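Endo-pectate lyase (Erwinia chrysanthemi, PDB 3B4N) cleaves the galacturonan chains of pectate by elimination with calcium as cofactor, and probably acts in endo fashion on methylated pectins as well. Local coordinates at residues Asn33-Thr39 / Tyr86-Val90; Thr242-His247 / Thr272-Asp278. All coordinates share one frame. Residues are numbered along the deposited sequence.

Contact 1: residues Asn33-Thr39 / Tyr86-Val90. With EDO (1,2-ethanediol), chain G.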
# COMPACT_ATOMS: atom_id res chain seq x y z
N ASN A 33 -2.73 16.62 -2.30
CA ASN A 33 -1.52 16.35 -1.55
C ASN A 33 -1.83 15.17 -0.65
O ASN A 33 -2.74 15.24 0.18
CB ASN A 33 -1.13 17.55 -0.69
CG ASN A 33 -0.62 18.71 -1.52
OD1 ASN A 33 -0.78 19.87 -1.15
ND2 ASN A 33 0.03 18.39 -2.63
N TYR A 34 -1.10 14.08 -0.83
CA TYR A 34 -1.30 12.90 -0.00
C TYR A 34 -0.27 12.87 1.11
O TYR A 34 0.92 13.10 0.88
CB TYR A 34 -1.17 11.63 -0.84
CG TYR A 34 -2.34 11.37 -1.75
CD1 TYR A 34 -3.47 10.70 -1.30
CD2 TYR A 34 -2.33 11.83 -3.06
CE1 TYR A 34 -4.57 10.50 -2.14
CE2 TYR A 34 -3.41 11.64 -3.91
CZ TYR A 34 -4.53 10.97 -3.44
OH TYR A 34 -5.59 10.79 -4.29
N LEU A 35 -0.74 12.60 2.32
CA LEU A 35 0.13 12.49 3.47
C LEU A 35 0.14 11.05 3.94
O LEU A 35 -0.89 10.38 3.95
CB LEU A 35 -0.37 13.36 4.62
CG LEU A 35 -0.47 14.86 4.37
CD1 LEU A 35 -0.97 15.55 5.65
CD2 LEU A 35 0.89 15.40 3.96
N GLY A 36 1.32 10.59 4.33
CA GLY A 36 1.46 9.25 4.86
C GLY A 36 2.39 9.36 6.05
O GLY A 36 3.44 10.00 5.97
N TRP A 37 2.01 8.76 7.18
CA TRP A 37 2.88 8.83 8.34
C TRP A 37 2.93 7.51 9.07
O TRP A 37 2.10 6.63 8.85
CB TRP A 37 2.41 9.93 9.31
CG TRP A 37 1.02 9.73 9.87
CD1 TRP A 37 0.68 9.13 11.05
CD2 TRP A 37 -0.21 10.12 9.24
NE1 TRP A 37 -0.69 9.12 11.19
CE2 TRP A 37 -1.26 9.72 10.10
CE3 TRP A 37 -0.52 10.76 8.04
CZ2 TRP A 37 -2.61 9.95 9.79
CZ3 TRP A 37 -1.86 10.99 7.73
CH2 TRP A 37 -2.89 10.58 8.60
N SER A 38 3.94 7.36 9.91
CA SER A 38 4.06 6.19 10.75
C SER A 38 4.22 6.76 12.15
O SER A 38 4.76 7.85 12.34
CB SER A 38 5.28 5.34 10.39
OG SER A 38 6.49 6.03 10.63
N THR A 39 3.71 6.04 13.14
CA THR A 39 3.85 6.48 14.51
C THR A 39 4.01 5.25 15.38
O THR A 39 3.50 4.18 15.04
CB THR A 39 2.61 7.29 15.00
OG1 THR A 39 2.84 7.74 16.34
CG2 THR A 39 1.34 6.44 14.97
N TYR A 86 2.79 20.84 6.06
CA TYR A 86 1.89 19.97 6.82
C TYR A 86 2.60 19.32 8.00
O TYR A 86 3.80 19.08 7.97
CB TYR A 86 1.37 18.84 5.93
CG TYR A 86 0.49 19.26 4.79
CD1 TYR A 86 -0.89 19.33 4.93
CD2 TYR A 86 1.04 19.52 3.54
CE1 TYR A 86 -1.71 19.65 3.84
CE2 TYR A 86 0.25 19.84 2.45
CZ TYR A 86 -1.13 19.91 2.61
OH TYR A 86 -1.92 20.23 1.53
N TRP A 87 1.81 19.04 9.03
CA TRP A 87 2.27 18.33 10.23
C TRP A 87 1.12 17.43 10.64
O TRP A 87 -0.05 17.76 10.41
CB TRP A 87 2.51 19.27 11.42
CG TRP A 87 3.65 20.20 11.31
CD1 TRP A 87 4.90 20.05 11.84
CD2 TRP A 87 3.65 21.47 10.66
NE1 TRP A 87 5.67 21.16 11.58
CE2 TRP A 87 4.92 22.05 10.85
CE3 TRP A 87 2.68 22.19 9.93
CZ2 TRP A 87 5.26 23.31 10.34
CZ3 TRP A 87 3.02 23.44 9.42
CH2 TRP A 87 4.30 23.99 9.64
N VAL A 88 1.43 16.30 11.24
CA VAL A 88 0.40 15.41 11.76
C VAL A 88 0.68 15.25 13.25
O VAL A 88 1.81 14.96 13.66
CB VAL A 88 0.41 14.03 11.06
CG1 VAL A 88 -0.46 13.05 11.85
CG2 VAL A 88 -0.14 14.18 9.65
N ASP A 89 -0.35 15.48 14.04
CA ASP A 89 -0.28 15.38 15.49
C ASP A 89 -1.02 14.11 15.91
O ASP A 89 -2.23 14.01 15.76
CB ASP A 89 -0.97 16.61 16.11
CG ASP A 89 -0.85 16.67 17.62
OD1 ASP A 89 -1.39 17.64 18.20
OD2 ASP A 89 -0.24 15.77 18.23
N VAL A 90 -0.27 13.14 16.42
CA VAL A 90 -0.86 11.89 16.89
C VAL A 90 -1.15 12.14 18.37
O VAL A 90 -0.24 12.39 19.17
CB VAL A 90 0.11 10.71 16.68
CG1 VAL A 90 -0.44 9.45 17.31
CG2 VAL A 90 0.33 10.51 15.19
C1 EDO G . 7.54 6.71 14.01
O1 EDO G . 6.91 5.50 13.30
C2 EDO G . 9.05 6.86 13.79
O2 EDO G . 9.29 7.06 12.26
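The core of an N-terminal β-sandwich with the strand order of a fibronectin type III domain is seen here where its two sheets face each other. Strand 33-39 is the middle strand of the three-stranded sheet; strand 86-90 is an inner strand of the four-stranded one. Their axes run 8.9 Å apart at 39°, too far for backbone pairing, so alternate side chains fill the gap: N33, L35, W37 and T39 from one sheet, Y86, V88 and V90 from the other. L35 lies against the Y86 ring (CD1 of L35 to CD1 of Y86, 3.8 Å), its CD2 over the ring face. V88 packs over one face of the W37 indole: CG1 sits 3.8 Å from the centroid of the five-membered ring, 9° off its normal, a CH-π contact, while CG2 is 3.8 Å from W37 CE3. At one end T39 OG1, hydrogen-bonded to Q21, meets V90 CG1 at 3.8 Å. At the other, the Y86 hydroxyl, hydrogen-bonded to D75, also lies 2.9 Å (Y86 OH to N33 OD1) from N33, and its one proton could serve either acceptor. S38 is on the outer side of the sandwich, its OG also bonded to N163; 1,2-ethanediol, probably from the crystallisation liquor, is held by T23 and D133 too, and EDO O1 is hydrogen-bonded to S38 OG at 2.8 Å.

Contact 2: residues Thr242-His247 / Thr272-Asp278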
# COMPACT_ATOMS: atom_id res chain seq x y z
N THR A 242 -3.36 3.59 0.54
CA THR A 242 -4.07 4.26 -0.54
C THR A 242 -3.46 4.08 -1.90
O THR A 242 -2.25 4.26 -2.07
CB THR A 242 -4.16 5.76 -0.24
OG1 THR A 242 -4.90 5.94 0.97
CG2 THR A 242 -4.83 6.53 -1.38
N LEU A 243 -4.30 3.73 -2.87
CA LEU A 243 -3.86 3.56 -4.24
C LEU A 243 -4.32 4.78 -5.02
O LEU A 243 -5.48 5.19 -4.92
CB LEU A 243 -4.48 2.31 -4.87
CG LEU A 243 -4.17 0.96 -4.21
CD1 LEU A 243 -4.72 -0.15 -5.07
CD2 LEU A 243 -2.67 0.80 -4.01
N THR A 244 -3.41 5.35 -5.80
CA THR A 244 -3.74 6.52 -6.61
C THR A 244 -3.42 6.22 -8.07
O THR A 244 -2.60 5.35 -8.37
CB THR A 244 -2.93 7.76 -6.16
OG1 THR A 244 -1.53 7.53 -6.37
CG2 THR A 244 -3.17 8.05 -4.70
N GLY A 245 -4.08 6.93 -8.97
CA GLY A 245 -3.82 6.70 -10.38
C GLY A 245 -4.67 5.58 -10.96
O GLY A 245 -5.86 5.48 -10.66
N GLU A 246 -4.05 4.77 -11.81
CA GLU A 246 -4.72 3.65 -12.47
C GLU A 246 -3.98 2.37 -12.09
O GLU A 246 -2.77 2.27 -12.26
CB GLU A 246 -4.68 3.81 -14.00
CG GLU A 246 -5.38 5.04 -14.55
CD GLU A 246 -4.54 6.30 -14.47
OE1 GLU A 246 -3.39 6.28 -14.96
OE2 GLU A 246 -5.04 7.31 -13.93
N HIS A 247 -4.73 1.38 -11.59
CA HIS A 247 -4.16 0.11 -11.14
C HIS A 247 -4.81 -1.12 -11.77
O HIS A 247 -5.94 -1.06 -12.26
CB HIS A 247 -4.32 -0.00 -9.63
CG HIS A 247 -3.44 0.94 -8.87
ND1 HIS A 247 -2.25 0.54 -8.30
CD2 HIS A 247 -3.57 2.26 -8.60
CE1 HIS A 247 -1.68 1.58 -7.71
NE2 HIS A 247 -2.47 2.63 -7.88
N THR A 272 -7.94 2.40 0.57
CA THR A 272 -8.66 3.32 -0.28
C THR A 272 -8.11 3.32 -1.69
O THR A 272 -6.90 3.35 -1.89
CB THR A 272 -8.56 4.78 0.25
OG1 THR A 272 -9.29 4.89 1.48
CG2 THR A 272 -9.13 5.77 -0.77
N VAL A 273 -9.01 3.28 -2.67
CA VAL A 273 -8.59 3.36 -4.06
C VAL A 273 -9.13 4.71 -4.55
O VAL A 273 -10.33 4.87 -4.74
CB VAL A 273 -9.19 2.24 -4.94
CG1 VAL A 273 -8.73 2.42 -6.39
CG2 VAL A 273 -8.73 0.88 -4.42
N ASN A 274 -8.24 5.69 -4.67
CA ASN A 274 -8.63 7.01 -5.15
C ASN A 274 -8.06 7.14 -6.55
O ASN A 274 -7.04 7.80 -6.77
CB ASN A 274 -8.09 8.12 -4.24
CG ASN A 274 -8.80 9.45 -4.47
OD1 ASN A 274 -9.98 9.49 -4.83
ND2 ASN A 274 -8.09 10.56 -4.26
N GLY A 275 -8.72 6.45 -7.47
CA GLY A 275 -8.34 6.43 -8.86
C GLY A 275 -9.15 5.29 -9.44
O GLY A 275 -10.28 5.05 -8.99
N THR A 276 -8.61 4.59 -10.42
CA THR A 276 -9.32 3.47 -11.02
C THR A 276 -8.55 2.18 -10.82
O THR A 276 -7.33 2.20 -10.62
CB THR A 276 -9.53 3.68 -12.53
OG1 THR A 276 -8.26 3.77 -13.18
CG2 THR A 276 -10.33 4.94 -12.78
N ILE A 277 -9.26 1.07 -10.85
CA ILE A 277 -8.62 -0.23 -10.67
C ILE A 277 -9.47 -1.26 -11.39
O ILE A 277 -10.69 -1.14 -11.46
CB ILE A 277 -8.50 -0.54 -9.15
CG1 ILE A 277 -7.57 -1.74 -8.95
CG2 ILE A 277 -9.87 -0.77 -8.54
CD1 ILE A 277 -7.00 -1.80 -7.55
N ASP A 278 -8.83 -2.28 -11.96
CA ASP A 278 -9.58 -3.29 -12.69
C ASP A 278 -10.34 -4.25 -11.78
O ASP A 278 -11.47 -4.64 -12.10
CB ASP A 278 -8.65 -4.06 -13.63
CG ASP A 278 -8.06 -3.17 -14.71
OD1 ASP A 278 -8.79 -2.33 -15.26
OD2 ASP A 278 -6.86 -3.31 -15.01
O HOH W 1 -5.80 9.20 -8.36
O HOH W 2 -7.21 0.94 -13.86
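L243 lays its CD1 against two side chains of the neighbouring coil, 3.8 Å from I277 CD1 and 4.2 Å from V273 CG2, and packs on V225 as well. The backbones pair in parallel, with T242 beside T272 and L243 beside V273, CA atoms 4.7 Å apart in both pairs. L243 N donates to T272 O and L243 O accepts from N274 N, both at 2.8 Å. Both chains then turn a corner, at G245 and G275. A CB on G275 would clash with G245 O, and at G245, with phi 87°, a CB would be jammed against the carbonyl O of T244. The corner opens the pairing: G245 N and N274 O are 3.8 Å apart, and water 1 bridges them. Beyond it the pattern resumes, T276 N to G245 O and H247 N to T276 O, both 2.9 Å. H247 folds back inside the bend, NE2 donating to T244 O at 2.8 Å, while water 2 joins H247 O to T276 OG1. Two sheets thus share the same pair of coils, with L243, V273, H247 and I277 on the inner face, an arrangement typical of successive turns of the right-handed parallel β-helix of pectate lyases.

How the contacts relate
Contact 1 lies in the N-terminal β-sandwich and contact 2 in the right-handed parallel β-helix of the pectate lyase domain that follows it in the chain; their centres are about 20 Å apart, yet Y34 joins them directly. The Y34 CA-to-CB bond points away from strand 86-90, and its ring packs on the outer face of the β-helix, with Y34 CZ 3.5 Å from T244 CG2 and Y34 CE1 4.0 Å from T242 CG2, while Y34 OH makes a probable hydrogen bond to N274 ND2 at 2.5 Å. Contact 1 is remote from the metal sites. In contact 2 the H247 side chain comes within about 4 Å of those of the calcium-binding residues N213 and I192, and about 8 Å from the bound calcium itself.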